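Local structure of mannosephosphate isomerase, putative (Archaeoglobus fulgidus, 1ZX5) at residues 112-117 against 188-193. The protein probably interconverts D-mannose 6-phosphate and D-fructose 6-phosphate as a zinc-dependent isomerase of the type 1 mannose-6-phosphate isomerase family, built on cupin folds. Sequence-based numbering, arbitrary orientation.
Sequences EAEGGV and SNSTLA
L192 turns its two methyl branches toward 112-117, CD1 lying against the carbonyl oxygens of E114 and G115 and CD2 against the E112 side chain. CD1 is 3.3 Å from G115 O, and CD2 meets E112 CD at 3.5 Å, the glutamate being bent at chi2 (-77°). Branched leucine suits this place because one residue touches backbone with one methyl and a side chain with the other. E112 OE2 forms a salt bridge with K203 and a hydrogen bond with Y194, while CB, CG and CD lie against L192.

E114 holds T191, the residue before L192, with both carboxylate oxygens. OE1 accepts T191 N at 3.1 Å, the donor standing above the carboxylate plane, and OE2 receives T191 OG1 at 2.8 Å through its syn lone pair. H45 also bonds OE1, so three donors share this carboxylate. Threonine fits by offering a hydroxyl beside its own N-H.

V117, compact and apolar, suits its buried place: CG2 lies 4.3 Å from L192 CB, beside S190 OG and L192 O. With OG anti to its backbone N (chi1 173°), S190 reaches G115 O at 2.8 Å. A water bridges G115 N and N189 O.

The contact thus ties the loop between helix 104-109 and strand 119-123 to the one leaving strand 181-188, strands that neighbour each other in a six-stranded antiparallel sheet, consistent with the family's cupin fold.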
ATOM      1  N   GLU A 112       9.499  14.322  13.316  1.00 24.48           N
ATOM      2  CA  GLU A 112       8.351  14.329  12.413  1.00 26.20           C
ATOM      3  C   GLU A 112       7.049  14.155  13.201  1.00 27.47           C
ATOM      4  O   GLU A 112       7.046  13.549  14.281  1.00 28.07           O
ATOM      5  CB  GLU A 112       8.496  13.223  11.363  1.00 25.88           C
ATOM      6  CG  GLU A 112       9.703  13.402  10.432  1.00 25.81           C
ATOM      7  CD  GLU A 112       9.493  14.467   9.333  1.00 27.40           C
ATOM      8  OE1 GLU A 112       8.475  15.212   9.346  1.00 24.95           O
ATOM      9  OE2 GLU A 112      10.357  14.542   8.432  1.00 28.62           O
ATOM     10  N   ALA A 113       5.959  14.718  12.692  1.00 28.60           N
ATOM     11  CA  ALA A 113       4.639  14.479  13.274  1.00 30.01           C
ATOM     12  C   ALA A 113       4.138  13.078  12.883  1.00 31.09           C
ATOM     13  O   ALA A 113       3.417  12.447  13.644  1.00 31.49           O
ATOM     14  CB  ALA A 113       3.648  15.555  12.847  1.00 29.57           C
ATOM     15  N   GLU A 114       4.523  12.588  11.706  1.00 32.04           N
ATOM     16  CA  GLU A 114       4.189  11.199  11.344  1.00 33.08           C
ATOM     17  C   GLU A 114       5.215  10.183  11.862  1.00 32.73           C
ATOM     18  O   GLU A 114       6.361  10.540  12.193  1.00 32.83           O
ATOM     19  CB  GLU A 114       4.063  11.029   9.840  1.00 33.59           C
ATOM     20  CG  GLU A 114       3.418  12.175   9.094  1.00 36.84           C
ATOM     21  CD  GLU A 114       3.064  11.751   7.695  1.00 41.42           C
ATOM     22  OE1 GLU A 114       2.221  10.837   7.572  1.00 40.59           O
ATOM     23  OE2 GLU A 114       3.650  12.301   6.726  1.00 45.00           O
ATOM     24  N   GLY A 115       4.798   8.919  11.915  1.00 31.94           N
ATOM     25  CA  GLY A 115       5.680   7.822  12.300  1.00 30.66           C
ATOM     26  C   GLY A 115       6.492   7.299  11.123  1.00 29.88           C
ATOM     27  O   GLY A 115       6.449   7.856  10.014  1.00 29.28           O
ATOM     28  N   GLY A 116       7.235   6.225  11.383  1.00 29.42           N
ATOM     29  CA  GLY A 116       8.005   5.517  10.371  1.00 29.24           C
ATOM     30  C   GLY A 116       7.153   4.767   9.358  1.00 29.11           C
ATOM     31  O   GLY A 116       5.928   4.675   9.495  1.00 28.85           O
ATOM     32  N   VAL A 117       7.805   4.268   8.312  1.00 29.12           N
ATOM     33  CA  VAL A 117       7.106   3.602   7.222  1.00 29.09           C
ATOM     34  C   VAL A 117       7.788   2.288   6.874  1.00 29.61           C
ATOM     35  O   VAL A 117       8.980   2.265   6.544  1.00 29.92           O
ATOM     36  CB  VAL A 117       7.031   4.464   5.924  1.00 29.16           C
ATOM     37  CG1 VAL A 117       6.007   3.861   4.939  1.00 27.12           C
ATOM     38  CG2 VAL A 117       6.695   5.931   6.225  1.00 28.90           C
ATOM     39  N   SER A 188       2.551   1.373   6.625  1.00 26.89           N
ATOM     40  CA  SER A 188       2.190   2.121   7.830  1.00 27.23           C
ATOM     41  C   SER A 188       1.330   3.315   7.431  1.00 27.01           C
ATOM     42  O   SER A 188       1.383   3.785   6.285  1.00 26.68           O
ATOM     43  CB  SER A 188       3.443   2.644   8.537  1.00 26.80           C
ATOM     44  OG  SER A 188       4.427   1.626   8.647  1.00 28.39           O
ATOM     45  N   ASN A 189       0.541   3.801   8.380  1.00 27.27           N
ATOM     46  CA  ASN A 189      -0.265   4.982   8.147  1.00 27.82           C
ATOM     47  C   ASN A 189       0.605   6.248   8.235  1.00 28.24           C
ATOM     48  O   ASN A 189       0.493   7.040   9.173  1.00 28.37           O
ATOM     49  CB  ASN A 189      -1.445   5.038   9.130  1.00 27.30           C
ATOM     50  CG  ASN A 189      -2.415   6.149   8.792  1.00 28.16           C
ATOM     51  OD1 ASN A 189      -2.485   6.591   7.635  1.00 27.14           O
ATOM     52  ND2 ASN A 189      -3.162   6.616   9.791  1.00 26.93           N
ATOM     53  N   SER A 190       1.485   6.405   7.254  1.00 28.66           N
ATOM     54  CA  SER A 190       2.451   7.494   7.202  1.00 29.03           C
ATOM     55  C   SER A 190       2.926   7.659   5.775  1.00 29.74           C
ATOM     56  O   SER A 190       3.091   6.680   5.046  1.00 29.66           O
ATOM     57  CB  SER A 190       3.655   7.218   8.109  1.00 28.91           C
ATOM     58  OG  SER A 190       4.661   8.208   7.942  1.00 28.33           O
ATOM     59  N   THR A 191       3.161   8.908   5.389  1.00 30.90           N
ATOM     60  CA  THR A 191       3.659   9.236   4.050  1.00 31.87           C
ATOM     61  C   THR A 191       5.091   9.808   4.065  1.00 31.12           C
ATOM     62  O   THR A 191       5.546  10.335   3.050  1.00 31.98           O
ATOM     63  CB  THR A 191       2.749  10.296   3.374  1.00 32.27           C
ATOM     64  OG1 THR A 191       2.519  11.365   4.305  1.00 34.20           O
ATOM     65  CG2 THR A 191       1.409   9.683   2.972  1.00 34.35           C
ATOM     66  N   LEU A 192       5.798   9.729   5.191  1.00 29.86           N
ATOM     67  CA  LEU A 192       7.170  10.250   5.230  1.00 28.98           C
ATOM     68  C   LEU A 192       8.021   9.576   4.166  1.00 28.26           C
ATOM     69  O   LEU A 192       8.115   8.347   4.119  1.00 28.10           O
ATOM     70  CB  LEU A 192       7.827  10.062   6.599  1.00 28.44           C
ATOM     71  CG  LEU A 192       7.307  10.911   7.751  1.00 29.70           C
ATOM     72  CD1 LEU A 192       8.054  10.549   9.020  1.00 28.71           C
ATOM     73  CD2 LEU A 192       7.421  12.406   7.445  1.00 30.26           C
ATOM     74  N   ALA A 193       8.615  10.392   3.304  1.00 27.44           N
ATOM     75  CA  ALA A 193       9.486   9.911   2.244  1.00 27.22           C
ATOM     76  C   ALA A 193      10.487  11.002   1.915  1.00 26.82           C
ATOM     77  O   ALA A 193      10.115  12.167   1.776  1.00 26.92           O
ATOM     78  CB  ALA A 193       8.662   9.517   0.987  1.00 26.73           C
TER
HETATM   79  O   HOH W   1       2.057   7.643  11.525  1.00 51.34           O